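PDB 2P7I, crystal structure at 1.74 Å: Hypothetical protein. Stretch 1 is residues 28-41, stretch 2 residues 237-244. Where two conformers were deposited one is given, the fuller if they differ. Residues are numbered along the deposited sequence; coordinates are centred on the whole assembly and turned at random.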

# COMPACT_ATOMS: atom_id res chain seq x y z
N VAL B 28 4.28 15.90 -18.83
CA VAL B 28 3.33 15.12 -18.04
C VAL B 28 3.33 15.63 -16.60
O VAL B 28 2.28 16.01 -16.06
CB VAL B 28 3.61 13.60 -18.11
CG1 VAL B 28 2.75 12.86 -17.10
CG2 VAL B 28 3.35 13.05 -19.52
N MSE B 29 4.50 15.70 -15.97
CA MSE B 29 4.52 16.01 -14.56
C MSE B 29 4.19 17.47 -14.22
O MSE B 29 3.51 17.72 -13.21
CB MSE B 29 5.87 15.62 -13.97
CG MSE B 29 6.15 14.13 -13.89
SE MSE B 29 4.84 13.19 -12.87
CE MSE B 29 5.25 14.08 -11.23
N HIS B 30 4.68 18.43 -15.00
CA HIS B 30 4.38 19.85 -14.73
C HIS B 30 2.87 20.13 -14.70
O HIS B 30 2.38 20.72 -13.76
CB HIS B 30 5.10 20.78 -15.69
CG HIS B 30 6.55 20.96 -15.41
ND1 HIS B 30 7.33 21.87 -16.09
CD2 HIS B 30 7.38 20.35 -14.52
CE1 HIS B 30 8.57 21.82 -15.63
NE2 HIS B 30 8.62 20.91 -14.69
N PRO B 31 2.13 19.72 -15.73
CA PRO B 31 0.68 19.94 -15.65
C PRO B 31 -0.06 19.26 -14.48
O PRO B 31 -0.95 19.86 -13.90
CB PRO B 31 0.16 19.46 -17.03
CG PRO B 31 1.27 18.72 -17.65
CD PRO B 31 2.55 19.19 -17.04
N PHE B 32 0.31 18.04 -14.13
CA PHE B 32 -0.29 17.36 -12.99
C PHE B 32 0.10 18.02 -11.69
O PHE B 32 -0.70 18.04 -10.76
CB PHE B 32 0.07 15.86 -12.98
CG PHE B 32 -0.69 15.06 -14.00
CD1 PHE B 32 -2.07 15.17 -14.10
CD2 PHE B 32 -0.04 14.19 -14.83
CE1 PHE B 32 -2.79 14.44 -15.02
CE2 PHE B 32 -0.78 13.45 -15.78
CZ PHE B 32 -2.15 13.59 -15.86
N MSE B 33 1.29 18.59 -11.62
CA MSE B 33 1.69 19.32 -10.42
C MSE B 33 0.77 20.54 -10.22
O MSE B 33 0.29 20.80 -9.11
CB MSE B 33 3.15 19.77 -10.54
CG MSE B 33 4.15 18.70 -10.17
SE MSE B 33 5.93 19.34 -10.59
CE MSE B 33 6.80 17.75 -10.19
N VAL B 34 0.52 21.30 -11.29
CA VAL B 34 -0.40 22.44 -11.24
C VAL B 34 -1.81 21.96 -10.86
O VAL B 34 -2.44 22.57 -10.01
CB VAL B 34 -0.37 23.26 -12.55
CG1 VAL B 34 -1.44 24.36 -12.53
CG2 VAL B 34 1.00 23.88 -12.73
N ARG B 35 -2.29 20.87 -11.45
CA ARG B 35 -3.56 20.26 -11.01
C ARG B 35 -3.56 19.98 -9.49
O ARG B 35 -4.51 20.31 -8.80
CB ARG B 35 -3.89 18.96 -11.80
CG ARG B 35 -5.01 19.08 -12.86
CD ARG B 35 -5.33 17.70 -13.58
NE ARG B 35 -6.41 16.87 -12.99
CZ ARG B 35 -6.82 15.69 -13.50
NH1 ARG B 35 -6.23 15.17 -14.56
NH2 ARG B 35 -7.81 14.99 -12.93
N ALA B 36 -2.51 19.33 -9.01
CA ALA B 36 -2.39 18.95 -7.60
C ALA B 36 -2.44 20.16 -6.67
O ALA B 36 -2.98 20.11 -5.58
CB ALA B 36 -1.08 18.18 -7.41
N PHE B 37 -1.83 21.25 -7.11
CA PHE B 37 -1.74 22.48 -6.29
C PHE B 37 -3.04 23.28 -6.27
O PHE B 37 -3.34 23.97 -5.29
CB PHE B 37 -0.68 23.41 -6.87
CG PHE B 37 0.74 22.90 -6.81
CD1 PHE B 37 1.09 21.73 -6.16
CD2 PHE B 37 1.76 23.65 -7.41
CE1 PHE B 37 2.41 21.30 -6.10
CE2 PHE B 37 3.10 23.25 -7.35
CZ PHE B 37 3.42 22.07 -6.72
N THR B 38 -3.79 23.23 -7.36
CA THR B 38 -4.89 24.17 -7.61
C THR B 38 -5.91 24.30 -6.48
O THR B 38 -6.24 25.41 -6.10
CB THR B 38 -5.57 23.88 -8.95
OG1 THR B 38 -4.64 24.19 -10.00
CG2 THR B 38 -6.81 24.75 -9.13
N PRO B 39 -6.38 23.19 -5.90
CA PRO B 39 -7.36 23.31 -4.83
C PRO B 39 -6.85 24.02 -3.56
O PRO B 39 -7.65 24.45 -2.73
CB PRO B 39 -7.71 21.86 -4.49
CG PRO B 39 -7.14 21.04 -5.55
CD PRO B 39 -6.06 21.79 -6.21
N PHE B 40 -5.53 24.10 -3.41
CA PHE B 40 -4.92 24.66 -2.21
C PHE B 40 -4.43 26.09 -2.35
O PHE B 40 -4.08 26.70 -1.33
CB PHE B 40 -3.71 23.81 -1.79
CG PHE B 40 -4.03 22.37 -1.52
CD1 PHE B 40 -4.88 22.05 -0.48
CD2 PHE B 40 -3.46 21.34 -2.28
CE1 PHE B 40 -5.17 20.72 -0.18
CE2 PHE B 40 -3.74 20.03 -2.00
CZ PHE B 40 -4.59 19.71 -0.95
N PHE B 41 -4.36 26.60 -3.57
CA PHE B 41 -3.86 27.96 -3.81
C PHE B 41 -4.62 28.96 -2.96
O PHE B 41 -5.83 28.86 -2.79
CB PHE B 41 -3.99 28.36 -5.27
CG PHE B 41 -2.91 27.82 -6.19
CD1 PHE B 41 -1.58 27.70 -5.81
CD2 PHE B 41 -3.24 27.49 -7.51
CE1 PHE B 41 -0.60 27.24 -6.71
CE2 PHE B 41 -2.29 27.02 -8.39
CZ PHE B 41 -0.97 26.89 -8.00
N CYS B 237 4.07 7.28 -5.80
CA CYS B 237 3.98 8.24 -6.90
C CYS B 237 5.35 8.70 -7.36
O CYS B 237 6.34 8.52 -6.65
CB CYS B 237 3.13 9.46 -6.46
SG CYS B 237 1.40 9.06 -6.27
N ALA B 238 5.38 9.32 -8.54
CA ALA B 238 6.60 9.91 -9.14
C ALA B 238 7.20 10.94 -8.20
O ALA B 238 8.41 10.94 -7.94
CB ALA B 238 6.26 10.53 -10.45
N SER B 239 6.34 11.81 -7.66
CA SER B 239 6.78 12.93 -6.81
C SER B 239 5.87 12.96 -5.63
O SER B 239 4.72 12.61 -5.70
CB SER B 239 6.72 14.27 -7.55
OG SER B 239 7.75 14.34 -8.52
N ILE B 240 6.40 13.38 -4.49
CA ILE B 240 5.59 13.50 -3.31
C ILE B 240 5.46 14.99 -2.99
O ILE B 240 6.34 15.81 -3.37
CB ILE B 240 6.23 12.73 -2.12
CG1 ILE B 240 7.77 12.94 -2.11
CG2 ILE B 240 5.92 11.23 -2.20
CD1 ILE B 240 8.46 12.32 -0.89
N PHE B 241 4.40 15.31 -2.27
CA PHE B 241 3.88 16.66 -2.17
C PHE B 241 3.44 16.86 -0.75
O PHE B 241 2.53 16.17 -0.25
CB PHE B 241 2.73 16.83 -3.20
CG PHE B 241 1.87 18.07 -3.04
CD1 PHE B 241 2.39 19.28 -2.57
CD2 PHE B 241 0.54 18.04 -3.41
CE1 PHE B 241 1.56 20.40 -2.41
CE2 PHE B 241 -0.27 19.17 -3.30
CZ PHE B 241 0.22 20.33 -2.76
N LEU B 242 4.12 17.76 -0.07
CA LEU B 242 3.68 18.29 1.19
C LEU B 242 3.14 19.73 1.07
O LEU B 242 3.81 20.61 0.57
CB LEU B 242 4.81 18.27 2.23
CG LEU B 242 5.47 16.93 2.62
CD1 LEU B 242 6.43 17.26 3.85
CD2 LEU B 242 4.46 15.92 3.01
N LEU B 243 1.93 19.95 1.57
CA LEU B 243 1.37 21.28 1.73
C LEU B 243 1.67 21.72 3.12
O LEU B 243 1.28 21.07 4.11
CB LEU B 243 -0.16 21.29 1.54
CG LEU B 243 -0.79 22.71 1.50
CD1 LEU B 243 -0.40 23.42 0.17
CD2 LEU B 243 -2.30 22.59 1.65
N CYS B 244 2.35 22.84 3.25
CA CYS B 244 2.81 23.31 4.54
C CYS B 244 2.34 24.73 4.81
O CYS B 244 2.11 25.52 3.88
CB CYS B 244 4.33 23.33 4.56
SG CYS B 244 5.13 21.72 4.28

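Phe241 is the centre of this contact and has the largest area covered by the other stretch. It lies in the strand of stretch 2, with chi1 in the t well, and its CA-to-CB bond points toward the helical stretch. Its ring meets three residues there. Phe37 CD1 sits over one face of the ring, 3.8 Å from Phe241 CZ. The two ring planes are inclined at 52°, with centroids 5.2 Å apart, so the pair is oblique. Phe40 makes a second oblique pair, with planes at 66° and centroids 5.9 Å apart; here Phe40 CE2 comes within 3.8 Å of Phe241 CE2. Ala36 is the third neighbour. Its small side chain leaves CB 4.3 Å from Phe241 CE2, and its carbonyl atom Ala36 O is closer, at 3.7 Å from the same CE2.

Phe40 covers the next largest area. Its CA-to-CB bond also points toward the strand, and its ring touches both Phe241 and Leu243. Leu243 CD2 lies over one face of the Phe40 ring, 3.4 Å from Phe40 CD1. This is the closest approach in the contact. Phe241 and Leu243 both point toward stretch 1, while Ile240 and Leu242 make no contact with it, as expected from the alternation of a strand.

Leu243 and Met29 cover somewhat less. Met29, a selenomethionine, works at the other end, where the chain turns a corner at Ala238 and Ser239. Its CE lies 3.8 Å from Ala238 CB and 3.7 Å from Ser239 OG. Met33, also selenomethionine, starts sideways, but its extended side chain brings CE to 3.9 Å from Ser239 OG. That hydroxyl is hydrogen-bonded elsewhere in the structure. No hydrogen bond crosses between the stretches; the contact is mainly apolar packing.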